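Local coordinates for polysaccharide deacetylase-like protein (PDB 4V33) that is a putative zinc-binding polysaccharide deacetylase, one of two required for osmotic stability and cell shape maintenance in Bacillus anthracis, at residues V75-W80 with F117-I122; A151-H156 with N211-H216; I160-V165 with R345-T350. All blocks are in the same frame, centred on the assembly; numbering follows the deposited sequence.

Contact 1 of 3, residues V75-W80 with F117-I122; sequences VQYKIW and FQIEAI
With chi1 of 69°, Trp80 CG stands between its backbone N and carbonyl carbon; Gln118 CG, chi1 -67°, stands beside its own N, and Gln118 CB comes to lie over the indole. The two strands are antiparallel neighbours in a four-stranded sheet, consistent with the fibronectin type III domain of this protein. Six backbone hydrogen bonds, a reciprocal pair at each of Gln76-Ile122, Lys78-Glu120 and Trp80-Gln118, fix the register; Gln118 N to Trp80 O is 2.8 Å.

Gln118 CB is 3.7 Å from the centroid of the Trp80 six-membered ring and 18° off its normal, a CH-pi contact. Further out, Gln118 OE1 comes within 3.4 Å of Trp80 CZ2, while NE2 bonds to Thr82. Glu120 approaches the same ring at its edge, its OE2 3.7 Å from Trp80 CH2 and the carboxylate nearly perpendicular to the indole; a salt bridge to Lys86 engages that oxygen.

Tyr77, Ile79, Ile119 and Ala121 occupy the other face. The Tyr77 ring takes Ile119 CG2 at its edge, and residues of strands 60-66 and 103-106 pack against this apolar layer.

The second Glu120 oxygen, OE1, is 4.0 Å from Lys78 NZ, a long salt bridge. One water links the pair, accepting from Lys78 NZ at 2.6 Å and donating to Glu120 OE1.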
loop_
_atom_site.group_PDB
_atom_site.type_symbol
_atom_site.label_atom_id
_atom_site.label_comp_id
_atom_site.label_asym_id
_atom_site.label_seq_id
_atom_site.Cartn_x
_atom_site.Cartn_y
_atom_site.Cartn_z
ATOM N N VAL A 75 19.081 27.645 12.637
ATOM C CA VAL A 75 18.548 26.306 12.845
ATOM C C VAL A 75 18.955 25.468 11.646
ATOM O O VAL A 75 18.831 25.909 10.505
ATOM C CB VAL A 75 17.008 26.310 12.981
ATOM C CG1 VAL A 75 16.445 24.892 12.884
ATOM C CG2 VAL A 75 16.599 26.960 14.300
ATOM N N GLN A 76 19.467 24.269 11.899
ATOM C CA GLN A 76 19.758 23.351 10.803
ATOM C C GLN A 76 18.793 22.194 10.834
ATOM O O GLN A 76 18.637 21.540 11.864
ATOM C CB GLN A 76 21.197 22.841 10.882
ATOM C CG GLN A 76 22.218 23.965 10.799
ATOM C CD GLN A 76 23.642 23.473 10.631
ATOM O OE1 GLN A 76 23.926 22.283 10.769
ATOM N NE2 GLN A 76 24.545 24.395 10.339
ATOM N N TYR A 77 18.140 21.952 9.700
ATOM C CA TYR A 77 17.170 20.874 9.582
ATOM C C TYR A 77 17.773 19.723 8.801
ATOM O O TYR A 77 18.032 19.851 7.601
ATOM C CB TYR A 77 15.922 21.350 8.833
ATOM C CG TYR A 77 15.172 22.501 9.464
ATOM C CD1 TYR A 77 14.170 22.271 10.393
ATOM C CD2 TYR A 77 15.442 23.814 9.101
ATOM C CE1 TYR A 77 13.456 23.321 10.964
ATOM C CE2 TYR A 77 14.729 24.878 9.664
ATOM C CZ TYR A 77 13.739 24.617 10.596
ATOM O OH TYR A 77 13.024 25.653 11.164
ATOM N N LYS A 78 18.000 18.600 9.474
ATOM C CA LYS A 78 18.471 17.405 8.792
ATOM C C LYS A 78 17.239 16.658 8.305
ATOM O O LYS A 78 16.361 16.314 9.098
ATOM C CB LYS A 78 19.285 16.509 9.726
ATOM C CG LYS A 78 19.815 15.253 9.032
ATOM C CD LYS A 78 20.423 14.263 10.020
ATOM C CE LYS A 78 21.692 14.815 10.631
ATOM N NZ LYS A 78 22.362 13.807 11.518
ATOM N N ILE A 79 17.172 16.429 7.001
ATOM C CA ILE A 79 15.968 15.866 6.403
ATOM C C ILE A 79 16.329 14.707 5.497
ATOM O O ILE A 79 17.308 14.767 4.739
ATOM C CB ILE A 79 15.194 16.927 5.594
ATOM C CG1 ILE A 79 14.845 18.118 6.490
ATOM C CG2 ILE A 79 13.927 16.328 4.982
ATOM C CD1 ILE A 79 14.060 19.212 5.795
ATOM N N TRP A 80 15.544 13.639 5.594
ATOM C CA TRP A 80 15.678 12.522 4.676
ATOM C C TRP A 80 14.336 11.861 4.445
ATOM O O TRP A 80 13.417 11.985 5.254
ATOM C CB TRP A 80 16.683 11.491 5.190
ATOM C CG TRP A 80 16.257 10.710 6.400
ATOM C CD1 TRP A 80 15.712 9.456 6.418
ATOM C CD2 TRP A 80 16.388 11.109 7.768
ATOM N NE1 TRP A 80 15.482 9.060 7.714
ATOM C CE2 TRP A 80 15.891 10.056 8.562
ATOM C CE3 TRP A 80 16.876 12.259 8.402
ATOM C CZ2 TRP A 80 15.862 10.118 9.954
ATOM C CZ3 TRP A 80 16.848 12.318 9.786
ATOM C CH2 TRP A 80 16.342 11.254 10.544
ATOM N N PHE A 117 8.967 12.229 5.080
ATOM C CA PHE A 117 10.281 12.825 5.267
ATOM C C PHE A 117 10.480 13.055 6.758
ATOM O O PHE A 117 9.648 13.687 7.402
ATOM C CB PHE A 117 10.363 14.174 4.552
ATOM C CG PHE A 117 10.311 14.085 3.050
ATOM C CD1 PHE A 117 9.108 13.864 2.390
ATOM C CD2 PHE A 117 11.463 14.260 2.299
ATOM C CE1 PHE A 117 9.058 13.803 1.009
ATOM C CE2 PHE A 117 11.416 14.213 0.912
ATOM C CZ PHE A 117 10.212 13.967 0.267
ATOM N N GLN A 118 11.582 12.549 7.305
ATOM C CA GLN A 118 11.924 12.829 8.697
ATOM C C GLN A 118 12.737 14.112 8.811
ATOM O O GLN A 118 13.503 14.452 7.904
ATOM C CB GLN A 118 12.665 11.638 9.317
ATOM C CG GLN A 118 11.741 10.429 9.448
ATOM C CD GLN A 118 12.369 9.245 10.139
ATOM O OE1 GLN A 118 12.865 9.354 11.262
ATOM N NE2 GLN A 118 12.340 8.093 9.476
ATOM N N ILE A 119 12.536 14.832 9.914
ATOM C CA ILE A 119 13.178 16.119 10.143
ATOM C C ILE A 119 13.782 16.139 11.547
ATOM O O ILE A 119 13.074 15.928 12.529
ATOM C CB ILE A 119 12.166 17.289 10.030
ATOM C CG1 ILE A 119 11.420 17.240 8.690
ATOM C CG2 ILE A 119 12.881 18.636 10.216
ATOM C CD1 ILE A 119 10.194 18.151 8.630
ATOM N N GLU A 120 15.088 16.383 11.637
ATOM C CA GLU A 120 15.750 16.586 12.925
ATOM C C GLU A 120 16.334 17.980 12.936
ATOM O O GLU A 120 17.162 18.312 12.086
ATOM C CB GLU A 120 16.903 15.611 13.135
ATOM C CG GLU A 120 16.554 14.151 13.237
ATOM C CD GLU A 120 17.791 13.312 13.547
ATOM O OE1 GLU A 120 18.921 13.860 13.488
ATOM O OE2 GLU A 120 17.637 12.116 13.857
ATOM N N ALA A 121 15.930 18.788 13.908
ATOM C CA ALA A 121 16.411 20.160 13.988
ATOM C C ALA A 121 17.412 20.348 15.115
ATOM O O ALA A 121 17.213 19.853 16.221
ATOM C CB ALA A 121 15.250 21.109 14.175
ATOM N N ILE A 122 18.491 21.064 14.815
ATOM C CA ILE A 122 19.431 21.518 15.829
ATOM C C ILE A 122 19.577 23.021 15.713
ATOM O O ILE A 122 19.312 23.596 14.660
ATOM C CB ILE A 122 20.829 20.851 15.703
ATOM C CG1 ILE A 122 21.556 21.310 14.432
ATOM C CG2 ILE A 122 20.713 19.335 15.789
ATOM C CD1 ILE A 122 22.964 20.743 14.298
HETATM O O HOH W 1 21.276 12.547 13.550
#

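Contact 2 of 3, residues A151-H156 with N211-H216; sequences AIDDYH and NMNAFH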
loop_
_atom_site.group_PDB
_atom_site.type_symbol
_atom_site.label_atom_id
_atom_site.label_comp_id
_atom_site.label_asym_id
_atom_site.label_seq_id
_atom_site.Cartn_x
_atom_site.Cartn_y
_atom_site.Cartn_z
ATOM N N ALA A 151 -7.394 -15.221 -12.833
ATOM C CA ALA A 151 -6.744 -16.489 -13.147
ATOM C C ALA A 151 -5.322 -16.243 -13.643
ATOM O O ALA A 151 -5.079 -15.313 -14.414
ATOM C CB ALA A 151 -7.538 -17.240 -14.199
ATOM N N ILE A 152 -4.380 -17.051 -13.162
ATOM C CA ILE A 152 -3.023 -17.077 -13.709
ATOM C C ILE A 152 -2.837 -18.447 -14.338
ATOM O O ILE A 152 -2.487 -19.419 -13.673
ATOM C CB ILE A 152 -1.954 -16.821 -12.638
ATOM C CG1 ILE A 152 -2.246 -15.513 -11.889
ATOM C CG2 ILE A 152 -0.568 -16.774 -13.283
ATOM C CD1 ILE A 152 -2.199 -14.261 -12.767
ATOM N N ASP A 153 -3.121 -18.541 -15.630
ATOM C CA ASP A 153 -3.083 -19.831 -16.306
ATOM C C ASP A 153 -3.047 -19.571 -17.794
ATOM O O ASP A 153 -3.409 -18.473 -18.231
ATOM C CB ASP A 153 -4.327 -20.665 -15.961
ATOM C CG ASP A 153 -4.090 -22.156 -16.089
ATOM O OD1 ASP A 153 -3.056 -22.556 -16.662
ATOM O OD2 ASP A 153 -4.947 -22.934 -15.615
ATOM N N ASP A 154 -2.602 -20.571 -18.556
ATOM C CA ASP A 154 -2.644 -20.521 -20.015
ATOM C C ASP A 154 -4.069 -20.818 -20.431
ATOM O O ASP A 154 -4.605 -21.881 -20.117
ATOM C CB ASP A 154 -1.689 -21.549 -20.651
ATOM C CG ASP A 154 -0.243 -21.357 -20.210
ATOM O OD1 ASP A 154 0.295 -20.244 -20.379
ATOM O OD2 ASP A 154 0.353 -22.319 -19.683
ATOM N N TYR A 155 -4.696 -19.876 -21.120
ATOM C CA TYR A 155 -6.100 -20.023 -21.488
ATOM C C TYR A 155 -6.273 -21.052 -22.603
ATOM O O TYR A 155 -5.570 -21.007 -23.612
ATOM C CB TYR A 155 -6.672 -18.667 -21.893
ATOM C CG TYR A 155 -8.142 -18.685 -22.238
ATOM C CD1 TYR A 155 -9.102 -18.797 -21.246
ATOM C CD2 TYR A 155 -8.564 -18.567 -23.554
ATOM C CE1 TYR A 155 -10.443 -18.801 -21.552
ATOM C CE2 TYR A 155 -9.909 -18.570 -23.874
ATOM C CZ TYR A 155 -10.842 -18.690 -22.865
ATOM O OH TYR A 155 -12.182 -18.696 -23.169
ATOM N N HIS A 156 -7.209 -21.980 -22.419
ATOM C CA HIS A 156 -7.435 -23.064 -23.370
ATOM C C HIS A 156 -8.891 -23.136 -23.825
ATOM O O HIS A 156 -9.359 -24.195 -24.241
ATOM C CB HIS A 156 -7.045 -24.410 -22.755
ATOM C CG HIS A 156 -5.620 -24.484 -22.304
ATOM N ND1 HIS A 156 -4.557 -24.414 -23.179
ATOM C CD2 HIS A 156 -5.083 -24.644 -21.073
ATOM C CE1 HIS A 156 -3.426 -24.513 -22.502
ATOM N NE2 HIS A 156 -3.718 -24.654 -21.221
ATOM N N ASN A 211 -3.924 -20.034 -8.986
ATOM C CA ASN A 211 -3.118 -19.013 -8.324
ATOM C C ASN A 211 -1.854 -19.600 -7.687
ATOM O O ASN A 211 -0.927 -18.865 -7.347
ATOM C CB ASN A 211 -3.939 -18.218 -7.306
ATOM C CG ASN A 211 -4.855 -17.180 -7.961
ATOM O OD1 ASN A 211 -5.347 -16.280 -7.294
ATOM N ND2 ASN A 211 -5.086 -17.307 -9.261
ATOM N N MET A 212 -1.797 -20.923 -7.554
ATOM C CA MET A 212 -0.531 -21.565 -7.191
ATOM C C MET A 212 0.560 -21.289 -8.232
ATOM O O MET A 212 1.745 -21.290 -7.897
ATOM C CB MET A 212 -0.699 -23.072 -6.964
ATOM C CG MET A 212 -1.473 -23.419 -5.695
ATOM S SD MET A 212 -0.625 -22.889 -4.188
ATOM C CE MET A 212 0.604 -24.180 -4.021
ATOM N N ASN A 213 0.168 -21.046 -9.483
ATOM C CA ASN A 213 1.142 -20.628 -10.499
ATOM C C ASN A 213 1.755 -19.271 -10.169
ATOM O O ASN A 213 2.959 -19.069 -10.350
ATOM C CB ASN A 213 0.506 -20.562 -11.890
ATOM C CG ASN A 213 0.073 -21.921 -12.396
ATOM O OD1 ASN A 213 0.695 -22.941 -12.091
ATOM N ND2 ASN A 213 -1.003 -21.942 -13.176
ATOM N N ALA A 214 0.925 -18.341 -9.693
ATOM C CA ALA A 214 1.419 -17.032 -9.277
ATOM C C ALA A 214 2.364 -17.168 -8.092
ATOM O O ALA A 214 3.420 -16.547 -8.056
ATOM C CB ALA A 214 0.262 -16.101 -8.936
ATOM N N PHE A 215 1.972 -17.991 -7.124
ATOM C CA PHE A 215 2.807 -18.306 -5.974
ATOM C C PHE A 215 4.194 -18.792 -6.403
ATOM O O PHE A 215 5.219 -18.286 -5.938
ATOM C CB PHE A 215 2.075 -19.356 -5.123
ATOM C CG PHE A 215 2.873 -19.896 -3.971
ATOM C CD1 PHE A 215 3.501 -19.046 -3.070
ATOM C CD2 PHE A 215 2.957 -21.266 -3.767
ATOM C CE1 PHE A 215 4.225 -19.554 -2.008
ATOM C CE2 PHE A 215 3.681 -21.782 -2.701
ATOM C CZ PHE A 215 4.311 -20.923 -1.818
ATOM N N HIS A 216 4.224 -19.768 -7.300
ATOM C CA HIS A 216 5.490 -20.314 -7.774
ATOM C C HIS A 216 6.342 -19.280 -8.508
ATOM O O HIS A 216 7.563 -19.276 -8.372
ATOM C CB HIS A 216 5.235 -21.534 -8.660
ATOM C CG HIS A 216 4.620 -22.683 -7.926
ATOM N ND1 HIS A 216 3.787 -23.595 -8.535
ATOM C CD2 HIS A 216 4.720 -23.068 -6.632
ATOM C CE1 HIS A 216 3.394 -24.491 -7.646
ATOM N NE2 HIS A 216 3.946 -24.194 -6.483
HETATM O O HOH W 2 -2.664 -24.452 -13.794
#
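Asn213 ND2 donates to the backbone carbonyl of Ile152 at 3.0 Å from ND2 to O, and the N-H...O angle of 175° makes this bond almost straight. The oxygen is only 3° out of the Asn213 amide plane. The same nitrogen also donates to a water at 3.1 Å from ND2, which in turn reaches Asp153 OD2 by a weak bond. Asp153 OD1 stands farther off, 4.1 Å from Asn213 ND2.

Beneath this polar grip the contact is apolar. The Asn213 and Ile152 side chains run antiparallel alongside one another, with Asn213 CB 4.2 Å from Ile152 CG2. Chi1 of -54° in Ile152 places CG1 anti to its carbonyl carbon, and from there CG1 touches Ala214 CB at 3.9 Å. Phe204 of strand 199-206 and Phe170 of helix 167-179 pack on both Ile152 and Ala214, which makes the joint part of a buried core between helix 211-221 and the short strand 151-152.

Asn211 ND2 is 4.0 Å from Ile152 N but bonds instead to His150 O, while Ile152 N bonds to Asn210 OD1. The side chain of Asn211 lies about 10 Å from the zinc ion, in the polysaccharide deacetylase family region.

The chemistry implies that the backbone of Ile152 is satisfied at both ends by asparagine side chains: neutral amides hold the strand, Asn213 tying it to helix 211-221 and Asn210 to the adjoining loop, and no charged pair crosses between the two segments.

Contact 3 of 3, residues I160-V165 with R345-T350; sequences IKDLFV and RIHHTT
His348 CB sits close to two carbonyl oxygens of the facing segment, 3.2 Å from Lys161 O and about as far from Phe164 O. Chi1 of 178° carries CG anti to the backbone N. In the ring, ND1 donates to Phe164 O at 2.7 Å, with the oxygen 5° out of the imidazole plane. At the other end of the ring from ND1, CD2 and NE2 meet Lys161 CE, the nearer approach being CD2 at 3.7 Å. Lys161 CG covers the same face, 4.1 Å from the ring centroid, as a CH-pi contact. The backbone joins in, since His348 N bonds to Asp162 O.

Asp162 faces the preceding histidine in a His-carboxylate hydrogen bond. Its OD1 accepts from His347 ND1 at 2.7 Å through the syn lone pair; the oxygen lies in the imidazole plane, although carboxylate and ring are turned 48° apart. A water donates to this OD1 too. Asp162 OD2 and Arg345 NH1 are 4.3 Å apart, related by charge alone, but a shared water accepts from NH1 and donates toward OD2.

A type I turn from His347 to Thr350 shapes the second segment, with Thr350 OG1 accepting from His347 N. Val165 CG2 packs on Ile346 CG2 at 3.9 Å.

Near the deacetylase zinc site, 3-10 segment 161-163 thus meets the turn linking strand 341-345 to helix 352-359. Ile346 also packs on strand 146-149 and on Gln173 of helix 167-179, whose Phe170 meets Val165, while the backbones of Leu163 and Val165 bond to Ala151.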
loop_
_atom_site.group_PDB
_atom_site.type_symbol
_atom_site.label_atom_id
_atom_site.label_comp_id
_atom_site.label_asym_id
_atom_site.label_seq_id
_atom_site.Cartn_x
_atom_site.Cartn_y
_atom_site.Cartn_z
ATOM N N ILE A 160 -13.646 -17.324 -18.680
ATOM C CA ILE A 160 -13.728 -15.990 -19.267
ATOM C C ILE A 160 -12.331 -15.494 -19.629
ATOM O O ILE A 160 -11.531 -15.183 -18.752
ATOM C CB ILE A 160 -14.379 -14.992 -18.298
ATOM C CG1 ILE A 160 -15.772 -15.475 -17.887
ATOM C CG2 ILE A 160 -14.458 -13.616 -18.923
ATOM C CD1 ILE A 160 -16.709 -15.665 -19.053
ATOM N N LYS A 161 -12.067 -15.421 -20.932
ATOM C CA LYS A 161 -10.730 -15.156 -21.464
ATOM C C LYS A 161 -10.024 -13.954 -20.842
ATOM O O LYS A 161 -8.860 -14.043 -20.454
ATOM C CB LYS A 161 -10.814 -14.993 -22.983
ATOM C CG LYS A 161 -9.483 -14.815 -23.681
ATOM C CD LYS A 161 -9.716 -14.830 -25.189
ATOM C CE LYS A 161 -8.469 -14.544 -25.977
ATOM N NZ LYS A 161 -8.821 -14.565 -27.428
ATOM N N ASP A 162 -10.735 -12.838 -20.736
ATOM C CA ASP A 162 -10.150 -11.604 -20.216
ATOM C C ASP A 162 -9.559 -11.760 -18.814
ATOM O O ASP A 162 -8.623 -11.054 -18.437
ATOM C CB ASP A 162 -11.191 -10.480 -20.233
ATOM C CG ASP A 162 -10.690 -9.219 -19.564
ATOM O OD1 ASP A 162 -9.785 -8.560 -20.115
ATOM O OD2 ASP A 162 -11.194 -8.883 -18.471
ATOM N N LEU A 163 -10.110 -12.702 -18.050
ATOM C CA LEU A 163 -9.696 -12.899 -16.667
ATOM C C LEU A 163 -8.498 -13.833 -16.519
ATOM O O LEU A 163 -8.096 -14.144 -15.397
ATOM C CB LEU A 163 -10.866 -13.430 -15.839
ATOM C CG LEU A 163 -12.069 -12.491 -15.766
ATOM C CD1 LEU A 163 -13.172 -13.122 -14.917
ATOM C CD2 LEU A 163 -11.672 -11.147 -15.207
ATOM N N PHE A 164 -7.931 -14.283 -17.641
ATOM C CA PHE A 164 -6.729 -15.118 -17.618
ATOM C C PHE A 164 -5.481 -14.346 -18.009
ATOM O O PHE A 164 -5.407 -13.812 -19.110
ATOM C CB PHE A 164 -6.861 -16.286 -18.591
ATOM C CG PHE A 164 -7.792 -17.367 -18.122
ATOM C CD1 PHE A 164 -9.156 -17.177 -18.156
ATOM C CD2 PHE A 164 -7.292 -18.573 -17.653
ATOM C CE1 PHE A 164 -10.025 -18.179 -17.722
ATOM C CE2 PHE A 164 -8.154 -19.577 -17.219
ATOM C CZ PHE A 164 -9.514 -19.374 -17.256
ATOM N N VAL A 165 -4.496 -14.314 -17.122
ATOM C CA VAL A 165 -3.157 -13.828 -17.469
ATOM C C VAL A 165 -2.224 -15.037 -17.453
ATOM O O VAL A 165 -2.211 -15.802 -16.498
ATOM C CB VAL A 165 -2.692 -12.732 -16.485
ATOM C CG1 VAL A 165 -1.200 -12.409 -16.655
ATOM C CG2 VAL A 165 -3.539 -11.477 -16.661
ATOM N N ARG A 345 -7.075 -2.914 -13.074
ATOM C CA ARG A 345 -7.391 -4.209 -13.667
ATOM C C ARG A 345 -6.319 -4.631 -14.668
ATOM O O ARG A 345 -5.968 -3.862 -15.558
ATOM C CB ARG A 345 -8.745 -4.129 -14.369
ATOM C CG ARG A 345 -9.143 -5.395 -15.097
ATOM C CD ARG A 345 -10.513 -5.245 -15.776
ATOM N NE ARG A 345 -11.616 -5.125 -14.826
ATOM C CZ ARG A 345 -12.219 -6.160 -14.248
ATOM N NH1 ARG A 345 -11.808 -7.398 -14.495
ATOM N NH2 ARG A 345 -13.227 -5.954 -13.403
ATOM N N ILE A 346 -5.785 -5.836 -14.497
ATOM C CA ILE A 346 -4.913 -6.412 -15.515
ATOM C C ILE A 346 -5.712 -7.370 -16.399
ATOM O O ILE A 346 -6.497 -8.180 -15.904
ATOM C CB ILE A 346 -3.692 -7.124 -14.901
ATOM C CG1 ILE A 346 -2.930 -6.171 -13.967
ATOM C CG2 ILE A 346 -2.783 -7.658 -16.011
ATOM C CD1 ILE A 346 -2.604 -4.809 -14.578
ATOM N N HIS A 347 -5.526 -7.256 -17.714
ATOM C CA HIS A 347 -6.291 -8.029 -18.687
ATOM C C HIS A 347 -5.454 -9.128 -19.325
ATOM O O HIS A 347 -4.226 -9.063 -19.337
ATOM C CB HIS A 347 -6.750 -7.115 -19.824
ATOM C CG HIS A 347 -7.632 -5.991 -19.383
ATOM N ND1 HIS A 347 -9.006 -6.103 -19.343
ATOM C CD2 HIS A 347 -7.342 -4.728 -18.991
ATOM C CE1 HIS A 347 -9.524 -4.956 -18.937
ATOM N NE2 HIS A 347 -8.537 -4.107 -18.713
ATOM N N HIS A 348 -6.136 -10.117 -19.894
ATOM C CA HIS A 348 -5.484 -11.149 -20.697
ATOM C C HIS A 348 -4.531 -10.556 -21.734
ATOM O O HIS A 348 -3.455 -11.103 -21.993
ATOM C CB HIS A 348 -6.547 -11.987 -21.412
ATOM C CG HIS A 348 -5.982 -13.051 -22.303
ATOM N ND1 HIS A 348 -5.418 -14.212 -21.813
ATOM C CD2 HIS A 348 -5.901 -13.135 -23.650
ATOM C CE1 HIS A 348 -5.017 -14.963 -22.825
ATOM N NE2 HIS A 348 -5.295 -14.330 -23.952
ATOM N N THR A 349 -4.934 -9.436 -22.322
ATOM C CA THR A 349 -4.171 -8.809 -23.405
ATOM C C THR A 349 -3.127 -7.778 -22.950
ATOM O O THR A 349 -2.402 -7.230 -23.788
ATOM C CB THR A 349 -5.107 -8.086 -24.390
ATOM O OG1 THR A 349 -5.855 -7.082 -23.685
ATOM C CG2 THR A 349 -6.069 -9.068 -25.050
ATOM N N THR A 350 -3.063 -7.505 -21.652
ATOM C CA THR A 350 -2.162 -6.470 -21.134
ATOM C C THR A 350 -0.705 -6.808 -21.406
ATOM O O THR A 350 -0.252 -7.887 -21.070
ATOM C CB THR A 350 -2.370 -6.285 -19.626
ATOM O OG1 THR A 350 -3.705 -5.804 -19.392
ATOM C CG2 THR A 350 -1.366 -5.271 -19.065
HETATM O O HOH W 3 -7.037 -10.875 -16.028
HETATM O O HOH W 4 -8.291 -9.086 -22.381
HETATM O O HOH W 5 -9.612 -8.387 -16.167
#

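Contacts 2 and 3 belong to one neighbourhood, with centres 12 Å apart, whereas contact 1 lies on the opposite side of the chain's centre, its centre about 48 and 47 Å from theirs. That separation is consistent with a fibronectin type III-like sheet set apart from the zinc-binding part of the chain. Contacts 2 and 3 are joined by the pairing of strands 151-152 and 164-165: Ala151 N lies 2.9 Å from Leu163 O, and Tyr155 packs edge-to-face on Phe164. Both approach the zinc held by Asp206, His264 and His268; in contact 3 the Leu163 side chain is about 7 Å from the metal. An acetate, probably from the crystallisation liquor, lies about 6 Å from the Arg345 side chain.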